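Local coordinates for Alpha/beta hydrolase fold protein (Sphaerobacter thermophilus, PDB 3R0V) that is probably a hydrolase of the alpha/beta hydrolase fold, with a pocket that binds D-malate, at residues Ala32-Ala37 with Arg58-Ser63. Sequence-based numbering, arbitrary orientation.
Sequences ALSTRA and RGRGDS. With MLT (D-malate), chain F.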
ATOM      1  N   ALA A  32      -3.656   3.148   1.727  1.00 12.07           N
ATOM      2  CA  ALA A  32      -4.414   4.177   2.422  1.00 11.57           C
ATOM      3  C   ALA A  32      -5.578   3.540   3.172  1.00 11.85           C
ATOM      4  O   ALA A  32      -6.251   2.647   2.661  1.00 12.57           O
ATOM      5  CB  ALA A  32      -4.903   5.235   1.432  1.00 13.38           C
ATOM      6  N   LEU A  33      -5.785   4.005   4.402  1.00 11.68           N
ATOM      7  CA  LEU A  33      -6.907   3.584   5.241  1.00 12.52           C
ATOM      8  C   LEU A  33      -6.865   2.130   5.666  1.00 15.16           C
ATOM      9  O   LEU A  33      -7.842   1.611   6.198  1.00 18.42           O
ATOM     10  CB  LEU A  33      -8.251   3.897   4.573  1.00 13.06           C
ATOM     11  CG  LEU A  33      -8.379   5.365   4.166  1.00 12.55           C
ATOM     12  CD1 LEU A  33      -9.609   5.553   3.293  1.00 15.56           C
ATOM     13  CD2 LEU A  33      -8.451   6.274   5.392  1.00 17.00           C
ATOM     14  N   SER A  34      -5.734   1.474   5.436  1.00 14.56           N
ATOM     15  CA  SER A  34      -5.585   0.082   5.825  1.00 15.56           C
ATOM     16  C   SER A  34      -5.065  -0.042   7.246  1.00 14.58           C
ATOM     17  O   SER A  34      -4.379   0.845   7.755  1.00 19.04           O
ATOM     18  CB  SER A  34      -4.580  -0.601   4.903  1.00 17.26           C
ATOM     19  OG  SER A  34      -3.270  -0.160   5.224  1.00 20.20           O
ATOM     20  N   THR A  35      -5.374  -1.170   7.875  1.00 16.75           N
ATOM     21  CA  THR A  35      -4.660  -1.595   9.077  1.00 17.60           C
ATOM     22  C   THR A  35      -4.212  -3.017   8.805  1.00 18.60           C
ATOM     23  O   THR A  35      -4.401  -3.528   7.700  1.00 22.05           O
ATOM     24  CB  THR A  35      -5.549  -1.578  10.317  1.00 20.13           C
ATOM     25  OG1 THR A  35      -6.569  -2.577  10.189  1.00 23.04           O
ATOM     26  CG2 THR A  35      -6.179  -0.197  10.514  1.00 22.09           C
ATOM     27  N   ARG A  36      -3.629  -3.672   9.802  1.00 16.13           N
ATOM     28  CA  ARG A  36      -3.107  -5.014   9.584  1.00 19.01           C
ATOM     29  C   ARG A  36      -4.221  -6.014   9.275  1.00 24.36           C
ATOM     30  O   ARG A  36      -3.991  -7.006   8.585  1.00 21.38           O
ATOM     31  CB  ARG A  36      -2.234  -5.467  10.764  1.00 19.22           C
ATOM     32  CG  ARG A  36      -2.957  -5.910  12.024  1.00 21.98           C
ATOM     33  CD  ARG A  36      -1.932  -6.084  13.141  1.00 21.09           C
ATOM     34  NE  ARG A  36      -2.400  -6.929  14.235  1.00 27.13           N
ATOM     35  CZ  ARG A  36      -2.874  -6.450  15.379  1.00 33.45           C
ATOM     36  NH1 ARG A  36      -3.290  -7.273  16.329  1.00 32.28           N
ATOM     37  NH2 ARG A  36      -2.927  -5.138  15.569  1.00 32.50           N
ATOM     38  N   ALA A  37      -5.432  -5.738   9.751  1.00 25.58           N
ATOM     39  CA  ALA A  37      -6.571  -6.618   9.480  1.00 27.12           C
ATOM     40  C   ALA A  37      -6.788  -6.837   7.986  1.00 28.62           C
ATOM     41  O   ALA A  37      -7.226  -7.909   7.558  1.00 30.06           O
ATOM     42  CB  ALA A  37      -7.843  -6.057  10.113  1.00 26.56           C
ATOM     43  N   ARG A  58       2.103   3.343  11.091  1.00 10.57           N
ATOM     44  CA  ARG A  58       2.019   4.272  12.211  1.00 10.89           C
ATOM     45  C   ARG A  58       0.725   5.083  12.211  1.00 11.53           C
ATOM     46  O   ARG A  58       0.211   5.477  11.155  1.00 11.13           O
ATOM     47  CB  ARG A  58       3.253   5.177  12.320  1.00 10.61           C
ATOM     48  CG  ARG A  58       3.502   6.107  11.155  1.00 12.23           C
ATOM     49  CD  ARG A  58       4.613   7.092  11.505  1.00 12.35           C
ATOM     50  NE  ARG A  58       5.804   6.360  11.927  1.00 12.01           N
ATOM     51  CZ  ARG A  58       6.703   6.794  12.803  1.00 13.04           C
ATOM     52  NH1 ARG A  58       7.740   6.026  13.105  1.00 13.10           N
ATOM     53  NH2 ARG A  58       6.585   7.996  13.363  1.00 14.04           N
ATOM     54  N   GLY A  59       0.193   5.295  13.410  1.00 10.03           N
ATOM     55  CA  GLY A  59      -1.038   6.044  13.588  1.00 11.55           C
ATOM     56  C   GLY A  59      -2.289   5.222  13.362  1.00 10.89           C
ATOM     57  O   GLY A  59      -3.389   5.776  13.420  1.00 12.08           O
ATOM     58  N   ARG A  60      -2.135   3.917  13.122  1.00 11.01           N
ATOM     59  CA  ARG A  60      -3.269   3.030  12.834  1.00 13.06           C
ATOM     60  C   ARG A  60      -3.277   1.803  13.727  1.00 11.20           C
ATOM     61  O   ARG A  60      -2.245   1.371  14.223  1.00 11.43           O
ATOM     62  CB  ARG A  60      -3.199   2.538  11.388  1.00 13.20           C
ATOM     63  CG  ARG A  60      -2.859   3.621  10.410  1.00 14.52           C
ATOM     64  CD  ARG A  60      -2.668   3.038   9.045  1.00 15.08           C
ATOM     65  NE  ARG A  60      -1.977   3.991   8.197  1.00 14.99           N
ATOM     66  CZ  ARG A  60      -2.142   4.065   6.886  1.00 13.08           C
ATOM     67  NH1 ARG A  60      -2.978   3.228   6.270  1.00 13.05           N
ATOM     68  NH2 ARG A  60      -1.464   4.968   6.202  1.00 14.32           N
ATOM     69  N   GLY A  61      -4.452   1.206  13.888  1.00 11.63           N
ATOM     70  CA  GLY A  61      -4.573  -0.062  14.584  1.00 12.24           C
ATOM     71  C   GLY A  61      -3.930   0.011  15.952  1.00 11.80           C
ATOM     72  O   GLY A  61      -4.266   0.895  16.749  1.00 12.08           O
ATOM     73  N   ASP A  62      -3.002  -0.895  16.245  1.00 12.61           N
ATOM     74  CA  ASP A  62      -2.381  -0.920  17.569  1.00 10.18           C
ATOM     75  C   ASP A  62      -1.012  -0.263  17.583  1.00 11.10           C
ATOM     76  O   ASP A  62      -0.292  -0.343  18.576  1.00 12.99           O
ATOM     77  CB  ASP A  62      -2.296  -2.351  18.106  1.00 15.50           C
ATOM     78  CG  ASP A  62      -3.659  -2.950  18.384  1.00 19.41           C
ATOM     79  OD1 ASP A  62      -4.566  -2.208  18.837  1.00 19.33           O
ATOM     80  OD2 ASP A  62      -3.833  -4.163  18.145  1.00 20.71           O
ATOM     81  N   SER A  63      -0.652   0.395  16.485  1.00 10.96           N
ATOM     82  CA  SER A  63       0.613   1.127  16.450  1.00 10.37           C
ATOM     83  C   SER A  63       0.491   2.525  17.041  1.00 10.29           C
ATOM     84  O   SER A  63      -0.580   3.140  17.018  1.00 12.40           O
ATOM     85  CB  SER A  63       1.135   1.246  15.033  1.00 11.38           C
ATOM     86  OG  SER A  63       1.511  -0.035  14.553  1.00 10.48           O
TER
HETATM   87  C1  MLT F 264      -4.489   3.766  -2.110  1.00  9.81           C
HETATM   88  O1  MLT F 264      -3.808   3.195  -1.197  1.00 16.30           O
HETATM   89  O2  MLT F 264      -3.956   4.393  -3.024  1.00 25.71           O
HETATM   90  C2  MLT F 264      -5.986   3.630  -2.047  1.00 33.26           C
HETATM   91  O3  MLT F 264      -6.343   2.634  -1.110  1.00 41.83           O
HETATM   92  C3  MLT F 264      -6.556   3.306  -3.421  1.00 36.68           C
HETATM   93  C4  MLT F 264      -7.977   2.801  -3.292  1.00 41.47           C
HETATM   94  O4  MLT F 264      -8.470   2.518  -2.178  1.00 43.26           O
HETATM   95  O5  MLT F 264      -8.685   2.658  -4.310  1.00 46.58           O
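R60 and S34 carry the inner hydrogen bond between these two loops. The R60 chain, extended from CG to NE, passes S34 O, with CD 3.1 Å from that oxygen, and ends with NH1 on it at 3.1 Å; the bond is nearly straight (171°), lies in the guanidinium plane and uses a carbonyl lone pair. G31 O also accepts from NH1, while D188 forms a salt bridge with NH2, and these three partners on the two terminal nitrogens should limit rotation of the group. S34 OG turns back to G31 O.

The outer link is ionic. R36 NH2 reaches D62 OD2 at 2.9 Å, in the guanidinium plane but from above the carboxylate, the two planes lying 51° apart. D56 takes the same NH2 and E18 takes NE, so three acidic groups probably stabilise the positive charge.

Nonpolar contact is slight: T35 CG2 rests 4.1 Å from R60 CB and also against the backbone of G61, the second residue of the type II' turn R60-S63.

At the inner end, A32 N donates to O1 of D-malate at 2.9 Å, and S96 N is also hydrogen-bonded to the ligand. These backbone NH groups, one in the loop after strand 25-29 and one beside S95 of the probable nucleophile elbow (GxSxG), form an arrangement consistent with the oxyanion hole of alpha/beta hydrolases.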